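EchA1_1 (Mycobacterium avium subsp. paratuberculosis, PDB 3R9T) probably catalyses the reversible hydration of (2E)-enoyl-CoA thioesters to (3S)-3-hydroxyacyl-CoA, as a member of the enoyl-CoA hydratase/isomerase family of fatty acid metabolism. Local coordinates at residues G10-R15 against T23-E28; I39-A44 against A93-H98; L125-E130 against E185-G190; V150-E155 against V227-G232. One frame throughout, in Å; residues are numbered along the deposited sequence. Where two conformers were deposited one is given.

Interactions 1 and 3 belong to the same six-stranded sheet, at its two outermost strands, with centres 19 Å apart. Interaction 2 lies close to interaction 1, at 12 Å between centres, and touches it: Ala11 CB of the hairpin packs 3.7 Å from Val41 CG2 of the helix that follows strand 19-24. Interaction 4 lies on the opposite side of the chain's centre from interaction 1, 28 Å between centres, yet it is coupled to interaction 2 by a salt bridge of 2.7 Å between Arg97 NH2 and Glu230 OE2. The bound benzoic acid lies about 10 Å from the side chains of both Ala93 in interaction 2 and Phe151 in interaction 4.

Interaction 1 of 4, residues G10-R15 against T23-E28; sequences GALAER and TINRPE
The backbone N of Asn25 gives its hydrogen to Gly10 O over 2.7 Å, just past the end of the strand pairing. One step inward, Leu12 and Thr23 form a hydrogen-bonded antiparallel pair: Leu12 N donates to Thr23 O at 2.8 Å, and Thr23 N returns a bond to Leu12 O at 2.9 Å. Thr23 O is also approached by Ala11 CA at 3.2 Å, a CA-H...O contact.

Leu12 is exposed, but its branched end has the Asn25 amide to lie against. The CG of Asn25 is anti to its backbone N (chi1 -165°), and the amide and the leucine side chain cross obliquely, Leu12 CG meeting Asn25 ND2 at 3.9 Å while CD1 faces the amide carbon. The same ND2 donates to Pro9 O, which helps to fix the amide. A water bonded to Thr23 OG1 at 2.7 Å reaches Leu12 O only weakly.

Ala11 and Ile24 pair on the other face, under helix 35-50. The whole is a beta hairpin, strands 11-16 and 19-24, at the edge of the crotonase-fold sheet.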
loop_
_atom_site.group_PDB
_atom_site.type_symbol
_atom_site.label_atom_id
_atom_site.label_comp_id
_atom_site.label_asym_id
_atom_site.label_seq_id
_atom_site.Cartn_x
_atom_site.Cartn_y
_atom_site.Cartn_z
ATOM N N GLY B 10 -10.272 26.113 -22.486
ATOM C CA GLY B 10 -10.498 25.489 -21.194
ATOM C C GLY B 10 -9.222 25.252 -20.417
ATOM O O GLY B 10 -9.248 25.226 -19.188
ATOM N N ALA B 11 -8.114 25.064 -21.128
ATOM C CA ALA B 11 -6.810 24.919 -20.499
ATOM C C ALA B 11 -5.751 25.582 -21.359
ATOM O O ALA B 11 -5.818 25.518 -22.584
ATOM C CB ALA B 11 -6.483 23.446 -20.296
ATOM N N LEU B 12 -4.784 26.218 -20.710
ATOM C CA LEU B 12 -3.639 26.823 -21.386
ATOM C C LEU B 12 -2.444 25.893 -21.249
ATOM O O LEU B 12 -2.374 25.100 -20.308
ATOM C CB LEU B 12 -3.304 28.182 -20.759
ATOM C CG LEU B 12 -4.438 29.211 -20.679
ATOM C CD1 LEU B 12 -4.052 30.388 -19.780
ATOM C CD2 LEU B 12 -4.818 29.690 -22.073
ATOM N N ALA B 13 -1.521 25.969 -22.201
ATOM C CA ALA B 13 -0.241 25.285 -22.079
ATOM C C ALA B 13 0.847 26.297 -22.365
ATOM O O ALA B 13 0.730 27.095 -23.300
ATOM C CB ALA B 13 -0.148 24.110 -23.032
ATOM N N GLU B 14 1.876 26.284 -21.524
ATOM C CA GLU B 14 3.012 27.180 -21.663
ATOM C C GLU B 14 4.275 26.406 -21.293
ATOM O O GLU B 14 4.199 25.374 -20.625
ATOM C CB GLU B 14 2.810 28.438 -20.801
ATOM C CG GLU B 14 3.043 28.301 -19.307
ATOM C CD GLU B 14 3.021 29.649 -18.605
ATOM O OE1 GLU B 14 2.044 30.411 -18.779
ATOM O OE2 GLU B 14 3.989 29.953 -17.881
ATOM N N ARG B 15 5.424 26.882 -21.750
ATOM C CA ARG B 15 6.689 26.201 -21.487
ATOM C C ARG B 15 7.561 27.052 -20.575
ATOM O O ARG B 15 7.813 28.222 -20.868
ATOM C CB ARG B 15 7.414 25.888 -22.802
ATOM C CG ARG B 15 7.081 24.517 -23.369
ATOM C CD ARG B 15 8.018 23.454 -22.811
ATOM N NE ARG B 15 9.296 23.442 -23.520
ATOM C CZ ARG B 15 9.499 22.879 -24.710
ATOM N NH1 ARG B 15 8.510 22.265 -25.354
ATOM N NH2 ARG B 15 10.702 22.932 -25.267
ATOM N N THR B 23 -2.420 24.805 -17.435
ATOM C CA THR B 23 -3.235 25.520 -16.465
ATOM C C THR B 23 -4.712 25.383 -16.825
ATOM O O THR B 23 -5.126 25.778 -17.925
ATOM C CB THR B 23 -2.833 27.015 -16.398
ATOM O OG1 THR B 23 -1.428 27.147 -16.125
ATOM C CG2 THR B 23 -3.635 27.737 -15.329
ATOM N N ILE B 24 -5.505 24.821 -15.915
ATOM C CA ILE B 24 -6.942 24.750 -16.128
ATOM C C ILE B 24 -7.417 26.200 -16.062
ATOM O O ILE B 24 -7.038 26.936 -15.149
ATOM C CB ILE B 24 -7.645 23.913 -15.065
ATOM C CG1 ILE B 24 -7.133 22.466 -15.079
ATOM C CG2 ILE B 24 -9.145 23.923 -15.301
ATOM C CD1 ILE B 24 -7.541 21.669 -13.837
ATOM N N ASN B 25 -8.238 26.593 -17.032
ATOM C CA ASN B 25 -8.543 27.994 -17.287
ATOM C C ASN B 25 -10.046 28.303 -17.213
ATOM O O ASN B 25 -10.606 28.932 -18.118
ATOM C CB ASN B 25 -7.968 28.370 -18.661
ATOM C CG ASN B 25 -7.897 29.872 -18.889
ATOM O OD1 ASN B 25 -7.661 30.641 -17.959
ATOM N ND2 ASN B 25 -8.095 30.292 -20.138
ATOM N N ARG B 26 -10.698 27.867 -16.135
ATOM C CA ARG B 26 -12.096 28.260 -15.873
ATOM C C ARG B 26 -12.317 28.763 -14.453
ATOM O O ARG B 26 -13.154 28.221 -13.722
ATOM C CB ARG B 26 -13.052 27.101 -16.128
ATOM C CG ARG B 26 -13.079 26.597 -17.541
ATOM C CD ARG B 26 -14.103 25.509 -17.632
ATOM N NE ARG B 26 -15.469 26.030 -17.538
ATOM C CZ ARG B 26 -16.483 25.416 -16.926
ATOM N NH1 ARG B 26 -16.308 24.255 -16.303
ATOM N NH2 ARG B 26 -17.689 25.978 -16.920
ATOM N N PRO B 27 -11.584 29.813 -14.054
ATOM C CA PRO B 27 -11.717 30.252 -12.673
ATOM C C PRO B 27 -13.126 30.739 -12.333
ATOM O O PRO B 27 -13.566 30.541 -11.205
ATOM C CB PRO B 27 -10.678 31.372 -12.547
ATOM C CG PRO B 27 -10.428 31.841 -13.929
ATOM C CD PRO B 27 -10.674 30.668 -14.833
ATOM N N GLU B 28 -13.834 31.325 -13.301
ATOM C CA GLU B 28 -15.237 31.725 -13.103
ATOM C C GLU B 28 -16.137 30.551 -12.681
ATOM O O GLU B 28 -17.230 30.760 -12.150
ATOM C CB GLU B 28 -15.803 32.391 -14.370
ATOM C CG GLU B 28 -16.110 31.430 -15.545
ATOM C CD GLU B 28 -14.919 31.146 -16.454
ATOM O OE1 GLU B 28 -13.765 31.465 -16.081
ATOM O OE2 GLU B 28 -15.147 30.593 -17.555
HETATM O O HOH W 1 -0.251 27.208 -18.562
#

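Interaction 2 of 4, residues I39-A44 against A93-H98; sequences IGVGDA and AGYVRH
Val41 lays its CG1 methyl against Ala93 O, at 3.2 Å, and beside the Tyr95 ring, 3.7 Å from CD1. CG1 is anti to the backbone N (chi1 168°), which carries it off the helix toward the 93-98 loop. The valine and tyrosine side chains meet at a slant, and CB of Tyr95 lies near the same methyl. A branched aliphatic side chain suits this buried place, where it also packs on Ile22 of strand 19-24. Tyr95 keeps its polar end away from the methyl: OH bonds to Ser123 OG, while the ring also rests on helix 115-122.

Beside the valine, two glycines let the backbones meet, with Gly42 CA and Gly94 CA 4.2 Å apart. Neither residue has a side chain to hold the backbones apart, and the positive phi of Gly94 (61°) is easily adopted by glycine. Gly42 CA makes a CA-H...O contact of 3.5 Å with Gly94 O. That oxygen also accepts a 2.8 Å hydrogen bond from His98 ND1, almost exactly in the plane of the imidazole, so that the histidine ties the loop back on itself. The bond turns the ring edge to the helix, where CE1 lies 3.3 Å from Gly42 O, and a face of the ring stacks with Trp90. Histidine combines these roles because it offers a ring N-H, a polarised C-H edge and an aromatic face. Close backbone approach at paired glycines joins helix 35-50 to the loop before strand 104-108 in the crotonase fold.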
loop_
_atom_site.group_PDB
_atom_site.type_symbol
_atom_site.label_atom_id
_atom_site.label_comp_id
_atom_site.label_asym_id
_atom_site.label_seq_id
_atom_site.Cartn_x
_atom_site.Cartn_y
_atom_site.Cartn_z
ATOM N N ILE B 39 -10.118 18.937 -23.555
ATOM C CA ILE B 39 -9.436 19.155 -24.826
ATOM C C ILE B 39 -8.085 19.812 -24.622
ATOM O O ILE B 39 -7.077 19.361 -25.172
ATOM C CB ILE B 39 -10.303 20.008 -25.769
ATOM C CG1 ILE B 39 -11.455 19.157 -26.298
ATOM C CG2 ILE B 39 -9.481 20.552 -26.933
ATOM C CD1 ILE B 39 -12.601 19.964 -26.917
ATOM N N GLY B 40 -8.072 20.870 -23.823
ATOM C CA GLY B 40 -6.852 21.609 -23.548
ATOM C C GLY B 40 -5.801 20.778 -22.844
ATOM O O GLY B 40 -4.629 20.794 -23.206
ATOM N N VAL B 41 -6.227 20.061 -21.815
ATOM C CA VAL B 41 -5.311 19.265 -21.012
ATOM C C VAL B 41 -4.796 18.049 -21.797
ATOM O O VAL B 41 -3.581 17.781 -21.856
ATOM C CB VAL B 41 -5.983 18.854 -19.678
ATOM C CG1 VAL B 41 -5.142 17.775 -18.958
ATOM C CG2 VAL B 41 -6.235 20.098 -18.771
ATOM N N GLY B 42 -5.725 17.325 -22.412
ATOM C CA GLY B 42 -5.401 16.132 -23.169
ATOM C C GLY B 42 -4.481 16.416 -24.341
ATOM O O GLY B 42 -3.499 15.719 -24.537
ATOM N N ASP B 43 -4.772 17.444 -25.129
ATOM C CA ASP B 43 -3.889 17.768 -26.256
ATOM C C ASP B 43 -2.475 18.174 -25.788
ATOM O O ASP B 43 -1.481 17.781 -26.398
ATOM C CB ASP B 43 -4.504 18.864 -27.139
ATOM C CG ASP B 43 -5.760 18.406 -27.878
ATOM O OD1 ASP B 43 -6.089 17.200 -27.884
ATOM O OD2 ASP B 43 -6.422 19.285 -28.469
ATOM N N ALA B 44 -2.397 18.947 -24.704
ATOM C CA ALA B 44 -1.113 19.406 -24.147
ATOM C C ALA B 44 -0.291 18.229 -23.632
ATOM O O ALA B 44 0.916 18.145 -23.864
ATOM C CB ALA B 44 -1.346 20.423 -23.031
ATOM N N ALA B 93 -11.002 14.800 -17.815
ATOM C CA ALA B 93 -10.058 15.913 -18.010
ATOM C C ALA B 93 -9.013 15.622 -19.083
ATOM O O ALA B 93 -8.030 16.337 -19.199
ATOM C CB ALA B 93 -9.376 16.331 -16.661
ATOM N N GLY B 94 -9.227 14.566 -19.865
ATOM C CA GLY B 94 -8.209 14.089 -20.799
ATOM C C GLY B 94 -6.933 13.669 -20.102
ATOM O O GLY B 94 -5.877 13.653 -20.720
ATOM N N TYR B 95 -7.048 13.280 -18.833
ATOM C CA TYR B 95 -5.891 13.185 -17.932
ATOM C C TYR B 95 -5.796 11.894 -17.120
ATOM O O TYR B 95 -4.723 11.326 -17.020
ATOM C CB TYR B 95 -5.905 14.374 -16.960
ATOM C CG TYR B 95 -4.641 14.591 -16.141
ATOM C CD1 TYR B 95 -3.590 15.345 -16.647
ATOM C CD2 TYR B 95 -4.507 14.076 -14.849
ATOM C CE1 TYR B 95 -2.444 15.570 -15.927
ATOM C CE2 TYR B 95 -3.335 14.280 -14.115
ATOM C CZ TYR B 95 -2.319 15.072 -14.648
ATOM O OH TYR B 95 -1.140 15.306 -13.970
ATOM N N VAL B 96 -6.905 11.452 -16.525
ATOM C CA VAL B 96 -6.847 10.388 -15.497
ATOM C C VAL B 96 -6.580 8.978 -16.025
ATOM O O VAL B 96 -6.185 8.087 -15.253
ATOM C CB VAL B 96 -8.076 10.364 -14.572
ATOM C CG1 VAL B 96 -8.260 11.700 -13.869
ATOM C CG2 VAL B 96 -9.344 9.915 -15.327
ATOM N N ARG B 97 -6.808 8.771 -17.321
ATOM C CA ARG B 97 -6.447 7.526 -18.010
ATOM C C ARG B 97 -5.579 7.853 -19.225
ATOM O O ARG B 97 -5.721 7.245 -20.280
ATOM C CB ARG B 97 -7.716 6.787 -18.452
ATOM C CG ARG B 97 -7.565 5.326 -18.706
ATOM C CD ARG B 97 -8.970 4.741 -18.902
ATOM N NE ARG B 97 -8.996 3.301 -19.088
ATOM C CZ ARG B 97 -10.100 2.603 -19.361
ATOM N NH1 ARG B 97 -11.278 3.215 -19.488
ATOM N NH2 ARG B 97 -10.029 1.284 -19.515
ATOM N N HIS B 98 -4.680 8.816 -19.059
ATOM C CA HIS B 98 -3.803 9.288 -20.121
ATOM C C HIS B 98 -2.347 9.161 -19.683
ATOM O O HIS B 98 -1.709 10.135 -19.317
ATOM C CB HIS B 98 -4.136 10.740 -20.432
ATOM C CG HIS B 98 -3.518 11.264 -21.686
ATOM N ND1 HIS B 98 -3.903 12.472 -22.228
ATOM C CD2 HIS B 98 -2.563 10.765 -22.508
ATOM C CE1 HIS B 98 -3.211 12.692 -23.332
ATOM N NE2 HIS B 98 -2.393 11.673 -23.526
#

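Interaction 3 of 4, residues L125-E130 against E185-G190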
loop_
_atom_site.group_PDB
_atom_site.type_symbol
_atom_site.label_atom_id
_atom_site.label_comp_id
_atom_site.label_asym_id
_atom_site.label_seq_id
_atom_site.Cartn_x
_atom_site.Cartn_y
_atom_site.Cartn_z
ATOM N N LEU B 125 3.275 13.052 -8.859
ATOM C CA LEU B 125 3.679 13.808 -7.665
ATOM C C LEU B 125 2.696 14.952 -7.465
ATOM O O LEU B 125 2.050 15.422 -8.410
ATOM C CB LEU B 125 5.086 14.368 -7.842
ATOM C CG LEU B 125 6.148 13.295 -8.121
ATOM C CD1 LEU B 125 7.453 13.926 -8.644
ATOM C CD2 LEU B 125 6.371 12.443 -6.886
ATOM N N VAL B 126 2.586 15.394 -6.223
ATOM C CA VAL B 126 1.711 16.516 -5.850
ATOM C C VAL B 126 2.398 17.476 -4.872
ATOM O O VAL B 126 2.869 17.061 -3.824
ATOM C CB VAL B 126 0.395 16.036 -5.190
ATOM C CG1 VAL B 126 -0.550 17.189 -5.007
ATOM C CG2 VAL B 126 -0.277 14.932 -6.051
ATOM N N VAL B 127 2.390 18.756 -5.229
ATOM C CA VAL B 127 2.759 19.850 -4.335
ATOM C C VAL B 127 1.492 20.685 -4.096
ATOM O O VAL B 127 0.787 21.022 -5.056
ATOM C CB VAL B 127 3.854 20.690 -4.987
ATOM C CG1 VAL B 127 4.284 21.861 -4.085
ATOM C CG2 VAL B 127 5.033 19.793 -5.337
ATOM N N ALA B 128 1.189 21.005 -2.838
ATOM C CA ALA B 128 -0.036 21.739 -2.517
ATOM C C ALA B 128 0.216 22.993 -1.699
ATOM O O ALA B 128 0.979 22.974 -0.746
ATOM C CB ALA B 128 -0.990 20.852 -1.765
ATOM N N ASP B 129 -0.462 24.066 -2.088
ATOM C CA ASP B 129 -0.667 25.247 -1.259
ATOM C C ASP B 129 -1.256 24.802 0.096
ATOM O O ASP B 129 -2.138 23.938 0.140
ATOM C CB ASP B 129 -1.635 26.162 -2.024
ATOM C CG ASP B 129 -1.751 27.547 -1.435
ATOM O OD1 ASP B 129 -2.226 27.667 -0.285
ATOM O OD2 ASP B 129 -1.412 28.518 -2.150
ATOM N N GLU B 130 -0.769 25.392 1.188
ATOM C CA GLU B 130 -1.208 25.061 2.552
ATOM C C GLU B 130 -2.727 25.172 2.692
ATOM O O GLU B 130 -3.322 24.513 3.533
ATOM C CB GLU B 130 -0.504 25.958 3.595
ATOM C CG GLU B 130 -0.663 27.476 3.341
ATOM C CD GLU B 130 0.050 28.369 4.362
ATOM O OE1 GLU B 130 -0.141 28.160 5.580
ATOM O OE2 GLU B 130 0.780 29.303 3.934
ATOM N N GLU B 185 4.408 17.471 -0.736
ATOM C CA GLU B 185 4.856 18.639 -0.016
ATOM C C GLU B 185 3.787 19.728 0.066
ATOM O O GLU B 185 2.907 19.834 -0.786
ATOM C CB GLU B 185 6.168 19.104 -0.637
ATOM C CG GLU B 185 6.060 20.047 -1.722
ATOM C CD GLU B 185 7.405 20.677 -2.030
ATOM O OE1 GLU B 185 7.583 21.048 -3.185
ATOM O OE2 GLU B 185 8.287 20.793 -1.147
ATOM N N VAL B 186 3.857 20.480 1.159
ATOM C CA VAL B 186 2.952 21.564 1.450
ATOM C C VAL B 186 3.799 22.809 1.450
ATOM O O VAL B 186 4.874 22.824 2.070
ATOM C CB VAL B 186 2.254 21.373 2.808
ATOM C CG1 VAL B 186 1.276 22.495 3.057
ATOM C CG2 VAL B 186 1.484 20.036 2.819
ATOM N N VAL B 187 3.322 23.837 0.758
ATOM C CA VAL B 187 4.087 25.054 0.608
ATOM C C VAL B 187 3.290 26.283 0.997
ATOM O O VAL B 187 2.062 26.270 1.066
ATOM C CB VAL B 187 4.620 25.192 -0.828
ATOM C CG1 VAL B 187 5.465 23.966 -1.189
ATOM C CG2 VAL B 187 3.476 25.396 -1.824
ATOM N N GLU B 188 4.027 27.350 1.267
ATOM C CA GLU B 188 3.411 28.612 1.596
ATOM C C GLU B 188 2.421 29.084 0.551
ATOM O O GLU B 188 2.638 28.929 -0.654
ATOM C CB GLU B 188 4.477 29.678 1.792
ATOM C CG GLU B 188 5.031 29.722 3.184
ATOM C CD GLU B 188 5.567 31.091 3.493
ATOM O OE1 GLU B 188 5.100 31.716 4.472
ATOM O OE2 GLU B 188 6.425 31.562 2.717
ATOM N N ALA B 189 1.345 29.680 1.049
ATOM C CA ALA B 189 0.303 30.270 0.236
ATOM C C ALA B 189 0.901 31.066 -0.917
ATOM O O ALA B 189 1.752 31.935 -0.712
ATOM C CB ALA B 189 -0.586 31.172 1.096
ATOM N N GLY B 190 0.449 30.728 -2.121
ATOM C CA GLY B 190 0.821 31.411 -3.362
ATOM C C GLY B 190 2.074 30.933 -4.085
ATOM O O GLY B 190 2.366 31.412 -5.189
#
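Ala128 uses both of its backbone polar atoms on the neighbouring strand, its N donating to Glu185 O and its O accepting from Val187 N, each at 2.9 Å. This alternation is the signature of parallel pairing, and it continues as Glu130 N donates to Val187 O at 3.0 Å; at the other end the bond from Glu185 N to Val126 O is weak. Ala128 O also receives a CA-H...O contact from Val186 CA.

Side chains divide between the two faces. Val127 and Glu185 lie side by side and point the same way: Val127 CG1 is 3.5 Å from Glu185 CG, and Glu185 OE1 also rests against the two valine methyls. Valine is apt here, being buried, beta-branched and able to meet both Val187 CG1 and helix 192-204. The carboxylate of Glu185 reaches Arg164 of the second subunit in a long, weak ion pair.

Strand 185-187 forms one margin of the six-stranded sheet of the crotonase fold, next to strand 125-129 although far from it in sequence.

At and just beyond the end of strand 125-129, Asp129 and Glu130 accept N-H groups of the turn after strand 185-187. Asp129 OD2 accepts from Gly190 N at 2.9 Å in a nearly straight bond (175°), met on the syn side but 35° out of the carboxylate plane; Arg131 NH2 forms a salt bridge to the same oxygen. In the conformer described, Glu130 OE2 accepts from Ala189 N at 3.0 Å through its anti lone pair, less certainly, as the side chain has a second position.

Interaction 4 of 4, residues V150-E155 against V227-G232; sequences VFRIAE and VGDEPG
A chi1 of 68° sets the CG of Phe151 between its backbone N and carbonyl carbon, and a chi2 of -96° turns the ring so that one face meets Gly232, while Arg152 runs extended from CG to NE and brings its guanidinium to Asp229. The contact joins helix 149-156 to the start of helix 230-243 in the crotonase fold. Gly232 CA sits over one face of the Phe151 ring, 3.8 Å from its centroid, a CH-pi contact. Glycine suits the place: its bare CA can lie on the ring. The phenylalanine also meets Trp233 edge-to-face, and Ile217 of the third subunit packs on it.

Asp229 lies at the ring's edge, OD1 being 3.8 Å from CE2. Arg152 NH2 donates to Asp229 OD2 at 2.9 Å in a nearly straight hydrogen bond (170°), part of a salt bridge; the oxygen lies in the guanidinium plane but is met from above the carboxylate plane. Arginine fits because its several N-H groups also reach Val96 O, through NH1. Glu155 OE1 comes within 4.2 Å of Asp229 OD1, and the arginine may ease that repulsion. A water accepts from Arg152 NE at 2.8 Å and donates to Asp229 OD1 at 2.9 Å.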
loop_
_atom_site.group_PDB
_atom_site.type_symbol
_atom_site.label_atom_id
_atom_site.label_comp_id
_atom_site.label_asym_id
_atom_site.label_seq_id
_atom_site.Cartn_x
_atom_site.Cartn_y
_atom_site.Cartn_z
ATOM N N VAL B 150 -12.353 6.053 -6.759
ATOM C CA VAL B 150 -12.866 4.932 -5.955
ATOM C C VAL B 150 -11.855 3.795 -5.813
ATOM O O VAL B 150 -11.766 3.187 -4.745
ATOM C CB VAL B 150 -14.204 4.358 -6.490
ATOM C CG1 VAL B 150 -14.675 3.196 -5.599
ATOM C CG2 VAL B 150 -15.275 5.432 -6.556
ATOM N N PHE B 151 -11.097 3.499 -6.865
ATOM C CA PHE B 151 -10.092 2.457 -6.753
ATOM C C PHE B 151 -8.654 2.935 -6.549
ATOM O O PHE B 151 -7.812 2.129 -6.155
ATOM C CB PHE B 151 -10.179 1.481 -7.932
ATOM C CG PHE B 151 -9.800 2.069 -9.268
ATOM C CD1 PHE B 151 -10.775 2.551 -10.136
ATOM C CD2 PHE B 151 -8.464 2.074 -9.682
ATOM C CE1 PHE B 151 -10.419 3.069 -11.381
ATOM C CE2 PHE B 151 -8.101 2.569 -10.933
ATOM C CZ PHE B 151 -9.069 3.055 -11.781
ATOM N N ARG B 152 -8.347 4.210 -6.795
ATOM C CA ARG B 152 -6.986 4.677 -6.549
ATOM C C ARG B 152 -6.784 5.178 -5.138
ATOM O O ARG B 152 -5.649 5.184 -4.679
ATOM C CB ARG B 152 -6.568 5.779 -7.523
ATOM C CG ARG B 152 -6.395 5.264 -8.931
ATOM C CD ARG B 152 -6.142 6.365 -9.933
ATOM N NE ARG B 152 -5.681 5.812 -11.216
ATOM C CZ ARG B 152 -5.734 6.456 -12.388
ATOM N NH1 ARG B 152 -6.238 7.685 -12.485
ATOM N NH2 ARG B 152 -5.291 5.862 -13.489
ATOM N N ILE B 153 -7.851 5.595 -4.450
ATOM C CA ILE B 153 -7.655 6.235 -3.147
ATOM C C ILE B 153 -7.027 5.226 -2.164
ATOM O O ILE B 153 -6.066 5.573 -1.444
ATOM C CB ILE B 153 -8.937 6.924 -2.583
ATOM C CG1 ILE B 153 -8.576 7.820 -1.394
ATOM C CG2 ILE B 153 -9.977 5.922 -2.218
ATOM C CD1 ILE B 153 -7.788 9.034 -1.768
ATOM N N ALA B 154 -7.487 3.978 -2.191
ATOM C CA ALA B 154 -6.937 2.975 -1.288
ATOM C C ALA B 154 -5.606 2.419 -1.756
ATOM O O ALA B 154 -4.940 1.699 -1.009
ATOM C CB ALA B 154 -7.931 1.834 -1.048
ATOM N N GLU B 155 -5.227 2.742 -2.981
ATOM C CA GLU B 155 -3.894 2.411 -3.490
ATOM C C GLU B 155 -2.809 3.390 -3.034
ATOM O O GLU B 155 -1.617 3.056 -3.054
ATOM C CB GLU B 155 -3.934 2.379 -5.001
ATOM C CG GLU B 155 -4.712 1.196 -5.515
ATOM C CD GLU B 155 -4.871 1.153 -7.020
ATOM O OE1 GLU B 155 -4.539 2.147 -7.704
ATOM O OE2 GLU B 155 -5.371 0.109 -7.519
ATOM N N VAL B 227 -1.937 -1.465 -16.948
ATOM C CA VAL B 227 -2.653 -2.740 -16.993
ATOM C C VAL B 227 -3.489 -3.005 -15.759
ATOM O O VAL B 227 -4.635 -3.473 -15.848
ATOM C CB VAL B 227 -1.638 -3.892 -17.126
ATOM C CG1 VAL B 227 -2.314 -5.242 -16.942
ATOM C CG2 VAL B 227 -0.943 -3.805 -18.458
ATOM N N GLY B 228 -2.899 -2.724 -14.608
ATOM C CA GLY B 228 -3.529 -3.020 -13.332
ATOM C C GLY B 228 -4.779 -2.210 -13.036
ATOM O O GLY B 228 -5.586 -2.615 -12.196
ATOM N N ASP B 229 -4.952 -1.071 -13.717
ATOM C CA ASP B 229 -6.143 -0.233 -13.519
ATOM C C ASP B 229 -7.386 -0.699 -14.279
ATOM O O ASP B 229 -8.503 -0.234 -13.996
ATOM C CB ASP B 229 -5.868 1.211 -13.937
ATOM C CG ASP B 229 -4.935 1.944 -13.006
ATOM O OD1 ASP B 229 -4.623 1.434 -11.892
ATOM O OD2 ASP B 229 -4.527 3.063 -13.419
ATOM N N GLU B 230 -7.210 -1.595 -15.241
ATOM C CA GLU B 230 -8.309 -1.950 -16.134
ATOM C C GLU B 230 -9.526 -2.541 -15.404
ATOM O O GLU B 230 -10.656 -2.134 -15.677
ATOM C CB GLU B 230 -7.809 -2.817 -17.290
ATOM C CG GLU B 230 -6.832 -2.032 -18.177
ATOM C CD GLU B 230 -7.465 -0.764 -18.748
ATOM O OE1 GLU B 230 -6.984 0.358 -18.465
ATOM O OE2 GLU B 230 -8.478 -0.884 -19.462
ATOM N N PRO B 231 -9.300 -3.429 -14.421
ATOM C CA PRO B 231 -10.460 -3.935 -13.684
ATOM C C PRO B 231 -11.172 -2.840 -12.894
ATOM O O PRO B 231 -12.393 -2.839 -12.838
ATOM C CB PRO B 231 -9.859 -5.000 -12.758
ATOM C CG PRO B 231 -8.614 -5.432 -13.473
ATOM C CD PRO B 231 -8.078 -4.174 -14.084
ATOM N N GLY B 232 -10.409 -1.924 -12.313
ATOM C CA GLY B 232 -10.975 -0.771 -11.619
ATOM C C GLY B 232 -11.829 0.093 -12.518
ATOM O O GLY B 232 -12.932 0.485 -12.131
HETATM O O HOH W 2 -3.772 3.876 -10.693
HETATM O O HOH W 3 -5.486 -0.121 -10.065
#